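Pheromone cOB1/lipoprotein, YaeC family (PDB 4EF1) probably binds methionine as the lipid-anchored, substrate-capturing component of a methionine uptake system, and its precursor also carries the sex pheromone cOB1. Local coordinates at residues Glu17-Val22 and Val31-Thr36; Val13-Ile18 and Ala55-His60; Pro115-Ile120 and Ala172-Ser177; Leu121-Leu126 and Leu194-Ser199. One frame throughout, in Å; residues are numbered along the deposited sequence. Where two conformers were deposited one is given.

Contact 1. Residues Glu17-Val22 and Val31-Thr36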
# COMPACT_ATOMS: atom_id res chain seq x y z
N GLU A 17 -6.91 2.63 -12.01
CA GLU A 17 -8.38 2.62 -12.29
C GLU A 17 -9.08 3.88 -11.66
O GLU A 17 -9.99 4.47 -12.26
CB GLU A 17 -9.00 1.30 -11.84
CG GLU A 17 -8.54 0.10 -12.68
CD GLU A 17 -9.37 -1.15 -12.46
OE1 GLU A 17 -10.22 -1.21 -11.54
OE2 GLU A 17 -9.18 -2.10 -13.21
N ILE A 18 -8.57 4.34 -10.52
CA ILE A 18 -9.08 5.57 -9.87
C ILE A 18 -8.77 6.77 -10.76
O ILE A 18 -9.66 7.56 -11.07
CB ILE A 18 -8.48 5.76 -8.45
CG1 ILE A 18 -9.12 4.74 -7.49
CG2 ILE A 18 -8.72 7.16 -7.91
CD1 ILE A 18 -8.51 4.70 -6.08
N LEU A 19 -7.51 6.84 -11.21
CA LEU A 19 -7.04 7.89 -12.13
C LEU A 19 -7.86 7.93 -13.44
O LEU A 19 -8.36 9.00 -13.86
CB LEU A 19 -5.54 7.78 -12.37
CG LEU A 19 -4.67 8.04 -11.14
CD1 LEU A 19 -3.23 7.74 -11.43
CD2 LEU A 19 -4.84 9.48 -10.61
N GLU A 20 -8.02 6.79 -14.08
CA GLU A 20 -8.85 6.75 -15.29
C GLU A 20 -10.23 7.31 -15.00
O GLU A 20 -10.77 8.09 -15.80
CB GLU A 20 -8.99 5.32 -15.87
CG GLU A 20 -7.71 4.72 -16.47
CD GLU A 20 -7.15 5.45 -17.69
OE1 GLU A 20 -7.91 6.06 -18.46
OE2 GLU A 20 -5.89 5.45 -17.84
N HIS A 21 -10.83 6.89 -13.89
CA HIS A 21 -12.17 7.32 -13.51
C HIS A 21 -12.33 8.82 -13.37
O HIS A 21 -13.37 9.36 -13.74
CB HIS A 21 -12.65 6.57 -12.25
CG HIS A 21 -13.98 7.06 -11.72
ND1 HIS A 21 -15.14 6.72 -12.30
CD2 HIS A 21 -14.30 7.90 -10.67
CE1 HIS A 21 -16.16 7.33 -11.65
NE2 HIS A 21 -15.65 8.03 -10.65
N VAL A 22 -11.33 9.49 -12.83
CA VAL A 22 -11.42 10.95 -12.63
C VAL A 22 -10.98 11.80 -13.86
O VAL A 22 -11.09 13.04 -13.81
CB VAL A 22 -10.65 11.38 -11.33
CG1 VAL A 22 -11.20 10.65 -10.09
CG2 VAL A 22 -9.16 11.17 -11.45
N VAL A 31 -7.34 20.15 -16.97
CA VAL A 31 -6.19 19.25 -16.84
C VAL A 31 -6.42 18.00 -17.68
O VAL A 31 -7.45 17.38 -17.56
CB VAL A 31 -5.96 18.86 -15.35
CG1 VAL A 31 -4.89 17.78 -15.21
CG2 VAL A 31 -5.59 20.08 -14.53
N LYS A 32 -5.45 17.65 -18.53
CA LYS A 32 -5.45 16.38 -19.25
C LYS A 32 -4.59 15.38 -18.46
O LYS A 32 -3.34 15.41 -18.48
CB LYS A 32 -4.91 16.54 -20.67
CG LYS A 32 -4.92 15.25 -21.49
CD LYS A 32 -4.40 15.47 -22.91
CE LYS A 32 -4.63 14.24 -23.80
NZ LYS A 32 -4.09 12.99 -23.18
N LEU A 33 -5.27 14.51 -17.74
CA LEU A 33 -4.65 13.50 -16.92
C LEU A 33 -4.20 12.32 -17.81
O LEU A 33 -4.95 11.84 -18.67
CB LEU A 33 -5.63 13.08 -15.84
CG LEU A 33 -5.15 12.13 -14.79
CD1 LEU A 33 -3.98 12.78 -14.04
CD2 LEU A 33 -6.30 11.84 -13.87
N GLU A 34 -2.95 11.91 -17.64
CA GLU A 34 -2.40 10.76 -18.37
C GLU A 34 -1.77 9.82 -17.36
O GLU A 34 -1.14 10.25 -16.40
CB GLU A 34 -1.39 11.23 -19.42
CG GLU A 34 -2.03 12.10 -20.50
CD GLU A 34 -1.06 12.55 -21.60
OE1 GLU A 34 0.15 12.25 -21.51
OE2 GLU A 34 -1.53 13.25 -22.52
N VAL A 35 -1.98 8.53 -17.56
CA VAL A 35 -1.61 7.52 -16.57
C VAL A 35 -0.59 6.54 -17.17
O VAL A 35 -0.77 6.07 -18.29
CB VAL A 35 -2.84 6.74 -16.11
CG1 VAL A 35 -2.46 5.69 -15.08
CG2 VAL A 35 -3.88 7.68 -15.56
N THR A 36 0.46 6.24 -16.41
CA THR A 36 1.46 5.21 -16.78
C THR A 36 1.37 4.19 -15.66
O THR A 36 1.39 4.59 -14.51
CB THR A 36 2.87 5.78 -16.87
OG1 THR A 36 2.89 6.76 -17.92
CG2 THR A 36 3.92 4.71 -17.21
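L19 of the helix segment 17-22 and V35 of the strand segment 31-36 make the centre of this interface, which is carried by apolar side chains. CB of L19 lies 3.6 Å from CG2 of V35, so the valine branch rests against the root of the leucine as well as near its CD1. L33, two residues earlier on the strand, sends its CD2 branch into the next helical turn: this methyl lies 3.8 Å from CG2 of V22 and 4.3 Å from CD2 of L19, and it also sits against the carbonyl oxygen of L19. The trans first torsion of L33 (chi1 -174°) swings CG away from its own backbone N and carries that branch between the two helix residues.

The polar element is at the edge. E20 starts out away from the strand, but its chain bends at chi2 (-63°) and brings OE2 to 3.7 Å from CB of V35, a van der Waals contact. Its other oxygen, OE1, forms a salt bridge with K23.

The segments 17-22 and 31-36 run nearly antiparallel, at 158°, their axes 8.6 Å apart at closest approach. V8 of the neighbouring strand 4-10 touches both L19 and L33. Strand 4-10, helix 12-28 and strand 31-37 form a beta-alpha-beta unit, with strand 31-37 at the edge of the six-stranded sheet.

Contact 2. Residues Val13-Ile18 and Ala55-His60. With MSE (selenomethionine), chain C.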
# COMPACT_ATOMS: atom_id res chain seq x y z
N VAL A 13 -4.22 -1.39 -9.95
CA VAL A 13 -5.49 -1.42 -9.22
C VAL A 13 -5.19 -1.25 -7.75
O VAL A 13 -4.36 -1.95 -7.23
CB VAL A 13 -6.22 -2.79 -9.38
CG1 VAL A 13 -7.43 -2.87 -8.45
CG2 VAL A 13 -6.61 -3.04 -10.83
N PRO A 14 -5.93 -0.38 -7.05
CA PRO A 14 -6.99 0.47 -7.59
C PRO A 14 -6.45 1.76 -8.23
O PRO A 14 -7.16 2.42 -8.95
CB PRO A 14 -7.78 0.87 -6.34
CG PRO A 14 -6.73 0.91 -5.27
CD PRO A 14 -5.80 -0.20 -5.60
N HIS A 15 -5.18 2.08 -8.02
CA HIS A 15 -4.68 3.41 -8.36
C HIS A 15 -4.94 3.87 -9.78
O HIS A 15 -5.55 4.92 -9.99
CB HIS A 15 -3.20 3.54 -8.04
CG HIS A 15 -2.84 3.07 -6.65
ND1 HIS A 15 -2.93 1.77 -6.29
CD2 HIS A 15 -2.36 3.74 -5.57
CE1 HIS A 15 -2.56 1.63 -5.03
NE2 HIS A 15 -2.19 2.83 -4.57
N ALA A 16 -4.47 3.12 -10.78
CA ALA A 16 -4.66 3.52 -12.17
C ALA A 16 -6.13 3.55 -12.56
O ALA A 16 -6.54 4.41 -13.36
CB ALA A 16 -3.87 2.63 -13.15
N GLU A 17 -6.91 2.63 -12.01
CA GLU A 17 -8.38 2.62 -12.29
C GLU A 17 -9.08 3.88 -11.66
O GLU A 17 -9.99 4.47 -12.26
CB GLU A 17 -9.00 1.30 -11.84
CG GLU A 17 -8.54 0.10 -12.68
CD GLU A 17 -9.37 -1.15 -12.46
OE1 GLU A 17 -10.22 -1.21 -11.54
OE2 GLU A 17 -9.18 -2.10 -13.21
N ILE A 18 -8.57 4.34 -10.52
CA ILE A 18 -9.08 5.57 -9.87
C ILE A 18 -8.77 6.77 -10.76
O ILE A 18 -9.66 7.56 -11.07
CB ILE A 18 -8.48 5.76 -8.45
CG1 ILE A 18 -9.12 4.74 -7.49
CG2 ILE A 18 -8.72 7.16 -7.91
CD1 ILE A 18 -8.51 4.70 -6.08
N ALA A 55 4.09 12.96 -11.46
CA ALA A 55 3.64 12.59 -10.11
C ALA A 55 3.54 11.07 -10.05
O ALA A 55 3.50 10.39 -11.10
CB ALA A 55 2.28 13.20 -9.83
N ASN A 56 3.49 10.54 -8.84
CA ASN A 56 3.14 9.14 -8.69
C ASN A 56 2.09 8.93 -7.60
O ASN A 56 1.84 9.79 -6.74
CB ASN A 56 4.36 8.19 -8.66
CG ASN A 56 5.21 8.33 -7.41
OD1 ASN A 56 4.69 8.49 -6.27
ND2 ASN A 56 6.51 8.21 -7.59
N TYR A 57 1.42 7.79 -7.70
CA TYR A 57 0.33 7.39 -6.85
C TYR A 57 0.41 5.86 -6.66
O TYR A 57 -0.17 5.09 -7.43
CB TYR A 57 -0.98 7.79 -7.54
CG TYR A 57 -2.26 7.45 -6.78
CD1 TYR A 57 -2.33 7.44 -5.37
CD2 TYR A 57 -3.44 7.19 -7.48
CE1 TYR A 57 -3.54 7.16 -4.69
CE2 TYR A 57 -4.63 6.91 -6.82
CZ TYR A 57 -4.69 6.88 -5.44
OH TYR A 57 -5.92 6.61 -4.89
N PHE A 58 1.11 5.44 -5.61
CA PHE A 58 1.32 4.02 -5.32
C PHE A 58 1.80 3.71 -3.89
O PHE A 58 1.66 2.58 -3.45
CB PHE A 58 2.33 3.41 -6.34
CG PHE A 58 3.76 3.60 -5.95
CD1 PHE A 58 4.39 4.82 -6.13
CD2 PHE A 58 4.49 2.56 -5.41
CE1 PHE A 58 5.69 5.00 -5.76
CE2 PHE A 58 5.80 2.73 -5.02
CZ PHE A 58 6.41 3.95 -5.20
N GLN A 59 2.40 4.68 -3.20
CA GLN A 59 3.08 4.41 -1.91
C GLN A 59 2.48 5.14 -0.73
O GLN A 59 1.90 6.21 -0.90
CB GLN A 59 4.55 4.83 -2.01
CG GLN A 59 4.83 6.32 -2.14
CD GLN A 59 6.23 6.68 -2.64
OE1 GLN A 59 7.23 6.10 -2.20
NE2 GLN A 59 6.30 7.66 -3.57
N HIS A 60 2.71 4.58 0.46
CA HIS A 60 2.38 5.20 1.73
C HIS A 60 3.59 5.93 2.29
O HIS A 60 4.69 5.77 1.77
CB HIS A 60 1.78 4.19 2.73
CG HIS A 60 2.59 2.92 2.96
ND1 HIS A 60 3.85 2.93 3.45
CD2 HIS A 60 2.21 1.58 2.88
CE1 HIS A 60 4.30 1.65 3.61
NE2 HIS A 60 3.30 0.82 3.26
N MSE C . -0.69 0.04 -2.09
CA MSE C . 0.31 -0.45 -1.05
C MSE C . -0.28 -0.51 0.36
O MSE C . -0.98 0.43 0.78
OXT MSE C . 0.01 -1.46 1.13
CB MSE C . 1.59 0.38 -1.07
CG MSE C . 2.72 -0.15 -0.17
SE MSE C . 4.16 1.12 -0.06
CE MSE C . 4.85 1.02 -1.93
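The backbones come nearest at H15 and Y57, whose CA atoms are 6.6 Å apart, where the start of helix 12-28, with a cis peptide bond before P14, meets strand 55-60 just before its corner at F58. The two rings form an edge-to-face pair: CD2 of H15 stands over the centre of the Y57 ring, 3.6 Å above its plane, with the planes at 68°. CD2 of H15 also lies 3.2 Å from the carbonyl oxygen of Y57, which is buried here without a hydrogen-bond partner. CB of H15 adds an off-centre CH-pi contact. Y57 reaches this place with CG anti to its backbone N (chi1 -180°), and its OH meets CD1 of I18 at 3.4 Å and is hydrogen-bonded to ND1 of H82.

Past the corner, SE of the selenomethionine lies over the centre of the H60 ring, 3.4 Å from NE2, the ring held by D113 at NE2 and by the backbone N of F63 at ND1. The ligand's CE methyl lies near CB of Q59 and the F58 ring.

Aromatic and apolar surfaces thus receive the selenoether, consistent with a methionine site, while CD2 of H15 probably offsets the buried Y57 oxygen only weakly.

Contact 3. Residues Pro115-Ile120 and Ala172-Ser177. With MSE (selenomethionine), chain C.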
# COMPACT_ATOMS: atom_id res chain seq x y z
N PRO A 115 5.97 -3.68 10.32
CA PRO A 115 5.13 -3.39 11.47
C PRO A 115 3.65 -3.79 11.34
O PRO A 115 2.98 -3.99 12.37
CB PRO A 115 5.25 -1.88 11.62
CG PRO A 115 6.60 -1.53 11.07
CD PRO A 115 6.70 -2.46 9.88
N ARG A 116 3.17 -3.86 10.12
CA ARG A 116 1.79 -4.19 9.82
C ARG A 116 1.46 -5.67 10.10
O ARG A 116 0.43 -5.96 10.67
CB ARG A 116 1.48 -3.83 8.38
CG ARG A 116 1.80 -2.38 7.99
CD ARG A 116 1.51 -2.02 6.56
NE ARG A 116 0.10 -1.75 6.26
CZ ARG A 116 -0.36 -1.47 5.05
NH1 ARG A 116 0.49 -1.34 4.02
NH2 ARG A 116 -1.64 -1.23 4.87
N VAL A 117 2.32 -6.59 9.68
CA VAL A 117 2.14 -8.00 10.03
C VAL A 117 2.31 -8.18 11.54
O VAL A 117 1.57 -8.95 12.17
CB VAL A 117 3.07 -8.96 9.24
CG1 VAL A 117 4.50 -8.88 9.79
CG2 VAL A 117 2.53 -10.40 9.31
N LEU A 118 3.27 -7.44 12.14
CA LEU A 118 3.47 -7.49 13.58
C LEU A 118 2.21 -6.99 14.35
O LEU A 118 1.83 -7.63 15.34
CB LEU A 118 4.73 -6.69 13.99
CG LEU A 118 6.09 -7.27 13.55
CD1 LEU A 118 7.25 -6.42 14.04
CD2 LEU A 118 6.27 -8.68 14.06
N THR A 119 1.56 -5.89 13.89
CA THR A 119 0.33 -5.39 14.53
C THR A 119 -0.81 -6.40 14.33
O THR A 119 -1.64 -6.60 15.22
CB THR A 119 -0.18 -4.01 14.02
OG1 THR A 119 -0.71 -4.11 12.68
CG2 THR A 119 0.90 -2.92 14.12
N ILE A 120 -0.87 -7.03 13.17
CA ILE A 120 -1.93 -8.05 12.93
C ILE A 120 -1.77 -9.21 13.96
O ILE A 120 -2.70 -9.57 14.65
CB ILE A 120 -1.94 -8.56 11.49
CG1 ILE A 120 -2.45 -7.48 10.53
CG2 ILE A 120 -2.74 -9.88 11.37
CD1 ILE A 120 -2.15 -7.77 9.07
N ALA A 172 1.09 -18.73 5.90
CA ALA A 172 0.31 -17.54 5.50
C ALA A 172 1.25 -16.51 4.86
O ALA A 172 2.46 -16.53 5.11
CB ALA A 172 -0.44 -16.94 6.68
N VAL A 173 0.67 -15.62 4.05
CA VAL A 173 1.40 -14.67 3.22
C VAL A 173 0.78 -13.26 3.40
O VAL A 173 -0.43 -13.12 3.28
CB VAL A 173 1.34 -15.11 1.72
CG1 VAL A 173 2.19 -14.20 0.81
CG2 VAL A 173 1.84 -16.55 1.54
N LEU A 174 1.59 -12.24 3.74
CA LEU A 174 1.11 -10.82 3.72
C LEU A 174 1.15 -10.28 2.27
O LEU A 174 2.21 -10.28 1.66
CB LEU A 174 1.99 -9.93 4.60
CG LEU A 174 1.45 -8.53 5.00
CD1 LEU A 174 0.37 -8.62 6.10
CD2 LEU A 174 2.60 -7.65 5.42
N ILE A 175 0.02 -9.87 1.72
CA ILE A 175 -0.07 -9.40 0.35
C ILE A 175 -0.60 -7.96 0.39
O ILE A 175 -1.67 -7.73 0.93
CB ILE A 175 -1.04 -10.25 -0.51
CG1 ILE A 175 -0.67 -11.76 -0.45
CG2 ILE A 175 -1.06 -9.69 -1.91
CD1 ILE A 175 -1.63 -12.65 -1.20
N ASN A 176 0.14 -6.98 -0.17
CA ASN A 176 -0.39 -5.61 -0.23
C ASN A 176 -1.69 -5.66 -1.06
O ASN A 176 -1.78 -6.36 -2.07
CB ASN A 176 0.61 -4.61 -0.87
CG ASN A 176 1.92 -4.51 -0.14
OD1 ASN A 176 2.86 -5.27 -0.43
ND2 ASN A 176 2.04 -3.53 0.76
N SER A 177 -2.69 -4.92 -0.62
CA SER A 177 -4.04 -5.00 -1.23
C SER A 177 -4.11 -4.67 -2.70
O SER A 177 -4.93 -5.25 -3.40
CB SER A 177 -5.04 -4.17 -0.46
OG SER A 177 -5.14 -4.64 0.87
N MSE C . -0.69 0.04 -2.09
CA MSE C . 0.31 -0.45 -1.05
C MSE C . -0.28 -0.51 0.36
O MSE C . -0.98 0.43 0.78
OXT MSE C . 0.01 -1.46 1.13
CB MSE C . 1.59 0.38 -1.07
CG MSE C . 2.72 -0.15 -0.17
SE MSE C . 4.16 1.12 -0.06
CE MSE C . 4.85 1.02 -1.93
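R116 and N176 meet at the carboxylate of the bound selenomethionine, both giving a hydrogen to the same oxygen. NH1 of R116 reaches ligand OXT at 2.9 Å with an N-H...O angle of 152°, and the carboxylate lies at the edge of the guanidinium, near its plane. ND2 of N176 reaches OXT at 2.9 Å too, along a straighter line of 165°. NH1 of R116 and ND2 of N176 stay 4.2 Å apart, brought together by the oxygen they share.

A second shell holds both donors. D113 accepts from both, its OD1 forming a salt bridge with NH1 of R116 and its OD2 a hydrogen bond with ND2 of N176, while E195 pairs with NE of R116. These acids probably offset the arginine's charge and fix the rotation of its guanidinium, which turns toward the ligand through a bend at chi3 (79°).

Behind the polar end is an apolar layer. L174 places CD2 4.1 Å from CB of V117 and CD1 4.0 Å from CD1 of I120, so L174 fits against V117 and I120, with CD1 reaching both.

L88 of strand 87-89 touches V117, I120 and L174, and V107 of strand 104-108 touches V117 and L174: helix 114-123 thus packs on the five-stranded sheet, with strand 172-175 between those two strands.

Contact 4. Residues Leu121-Leu126 and Leu194-Ser199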
# COMPACT_ATOMS: atom_id res chain seq x y z
N LEU A 121 -0.55 -9.75 14.08
CA LEU A 121 -0.28 -10.86 14.98
C LEU A 121 -0.48 -10.45 16.48
O LEU A 121 -0.99 -11.25 17.28
CB LEU A 121 1.11 -11.46 14.72
CG LEU A 121 1.25 -12.08 13.32
CD1 LEU A 121 2.71 -12.38 13.02
CD2 LEU A 121 0.32 -13.29 13.11
N GLU A 122 -0.09 -9.21 16.84
CA GLU A 122 -0.38 -8.65 18.17
C GLU A 122 -1.89 -8.55 18.44
O GLU A 122 -2.37 -8.98 19.50
CB GLU A 122 0.30 -7.27 18.36
CG GLU A 122 0.12 -6.67 19.74
CD GLU A 122 1.21 -5.68 20.15
OE1 GLU A 122 1.52 -4.79 19.37
OE2 GLU A 122 1.71 -5.75 21.28
N ASP A 123 -2.66 -7.99 17.49
CA ASP A 123 -4.13 -7.89 17.65
C ASP A 123 -4.75 -9.26 17.87
O ASP A 123 -5.65 -9.40 18.68
CB ASP A 123 -4.81 -7.26 16.43
CG ASP A 123 -4.42 -5.82 16.20
OD1 ASP A 123 -3.91 -5.15 17.12
OD2 ASP A 123 -4.65 -5.39 15.05
N ALA A 124 -4.22 -10.27 17.17
CA ALA A 124 -4.67 -11.66 17.33
C ALA A 124 -4.20 -12.33 18.63
O ALA A 124 -4.55 -13.47 18.89
CB ALA A 124 -4.17 -12.51 16.16
N GLY A 125 -3.33 -11.67 19.39
CA GLY A 125 -2.84 -12.22 20.63
C GLY A 125 -1.74 -13.26 20.48
O GLY A 125 -1.43 -13.94 21.45
N LEU A 126 -1.11 -13.32 19.32
CA LEU A 126 -0.02 -14.34 19.04
C LEU A 126 1.38 -13.84 19.31
O LEU A 126 2.27 -14.65 19.50
CB LEU A 126 -0.07 -14.81 17.60
CG LEU A 126 -1.36 -15.60 17.24
CD1 LEU A 126 -1.34 -15.94 15.77
CD2 LEU A 126 -1.44 -16.84 18.14
N LEU A 194 -6.85 -9.28 9.11
CA LEU A 194 -6.75 -8.00 8.43
C LEU A 194 -6.29 -6.91 9.39
O LEU A 194 -6.74 -6.84 10.52
CB LEU A 194 -8.12 -7.63 7.86
CG LEU A 194 -8.18 -6.60 6.72
CD1 LEU A 194 -7.47 -7.14 5.49
CD2 LEU A 194 -9.65 -6.27 6.43
N GLU A 195 -5.45 -6.04 8.92
CA GLU A 195 -4.98 -4.85 9.65
C GLU A 195 -6.17 -3.99 10.06
O GLU A 195 -7.15 -3.85 9.29
CB GLU A 195 -4.08 -4.04 8.73
CG GLU A 195 -3.49 -2.75 9.28
CD GLU A 195 -2.67 -2.07 8.22
OE1 GLU A 195 -3.18 -1.92 7.13
OE2 GLU A 195 -1.53 -1.65 8.49
N LYS A 196 -6.15 -3.50 11.29
CA LYS A 196 -7.35 -2.81 11.78
C LYS A 196 -7.22 -1.30 11.69
O LYS A 196 -8.14 -0.65 11.24
CB LYS A 196 -7.81 -3.32 13.15
CG LYS A 196 -7.02 -2.92 14.37
CD LYS A 196 -7.70 -3.53 15.60
CE LYS A 196 -6.94 -3.22 16.87
NZ LYS A 196 -7.44 -4.01 18.03
N GLU A 197 -6.07 -0.76 12.06
CA GLU A 197 -5.84 0.69 12.01
C GLU A 197 -4.74 0.96 10.95
O GLU A 197 -3.54 0.81 11.21
CB GLU A 197 -5.49 1.22 13.42
CG GLU A 197 -5.23 2.73 13.52
CD GLU A 197 -6.29 3.58 12.82
OE1 GLU A 197 -6.22 3.73 11.58
OE2 GLU A 197 -7.15 4.15 13.51
N SER A 198 -5.18 1.36 9.75
CA SER A 198 -4.30 1.53 8.61
C SER A 198 -3.92 2.99 8.34
O SER A 198 -3.19 3.26 7.37
CB SER A 198 -4.96 0.94 7.36
OG SER A 198 -6.20 1.56 7.09
N SER A 199 -4.37 3.90 9.21
CA SER A 199 -4.19 5.36 9.02
C SER A 199 -2.78 5.81 8.61
O SER A 199 -2.63 6.60 7.63
CB SER A 199 -4.71 6.14 10.25
OG SER A 199 -4.36 5.51 11.48
O HOH W 1 -6.32 -7.08 13.16
O HOH W 2 -3.78 -4.32 12.96
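D123, near the C-terminal end of helix 114-123, and K196, in the loop that follows strand 193-194, come at each other from opposite directions and are the two residues that touch. The close part is the aliphatic stem of the lysine lying along the carboxylate: OD2 of D123 is 3.5 Å from CG of K196, and OD1 of D123 is 3.6 Å from CE of K196. K196 starts with CG between its backbone N and carbonyl carbon (chi1 74°) and then runs fully extended, which carries its amino group past the carboxylate. The charged ends are consequently looser, with NZ of K196 and OD1 of D123 in a long salt bridge of 3.8 Å.

The looser part is bridged by water. One water donates to OD2 of D123 at 3.0 Å and to the carbonyl oxygen of L194; a second lies doubtfully close to the same OD2 and accepts from the backbone N of K196 at 3.0 Å.

The interface is small, 98 Å² in all, and lies close to the Schellman motif at G125. Next to K196, OE1 of E195 bonds to the backbone N of V86, anchoring the loop between strand 193-194 and strand 203-208 alongside helix 114-123.

Contacts 1 and 2 belong to the half of the protein built on the six-stranded sheet; contacts 3 and 4 belong to the half built on the five-stranded one. The first two share helix 12-28, with centres 10 Å apart, and touch where L19 packs on Y57. The other two share helix 114-123, with centres 9 Å apart, and are joined by the R116-E195 salt bridge. Contacts 1 and 2 precede the others along the chain, whereas the segments of 3 and 4 alternate. Contacts 2 and 3, centred 20 Å apart, face each other across the selenomethionine, consistent with the two-lobed periplasmic-binding-protein fold gripping its ligand between lobes.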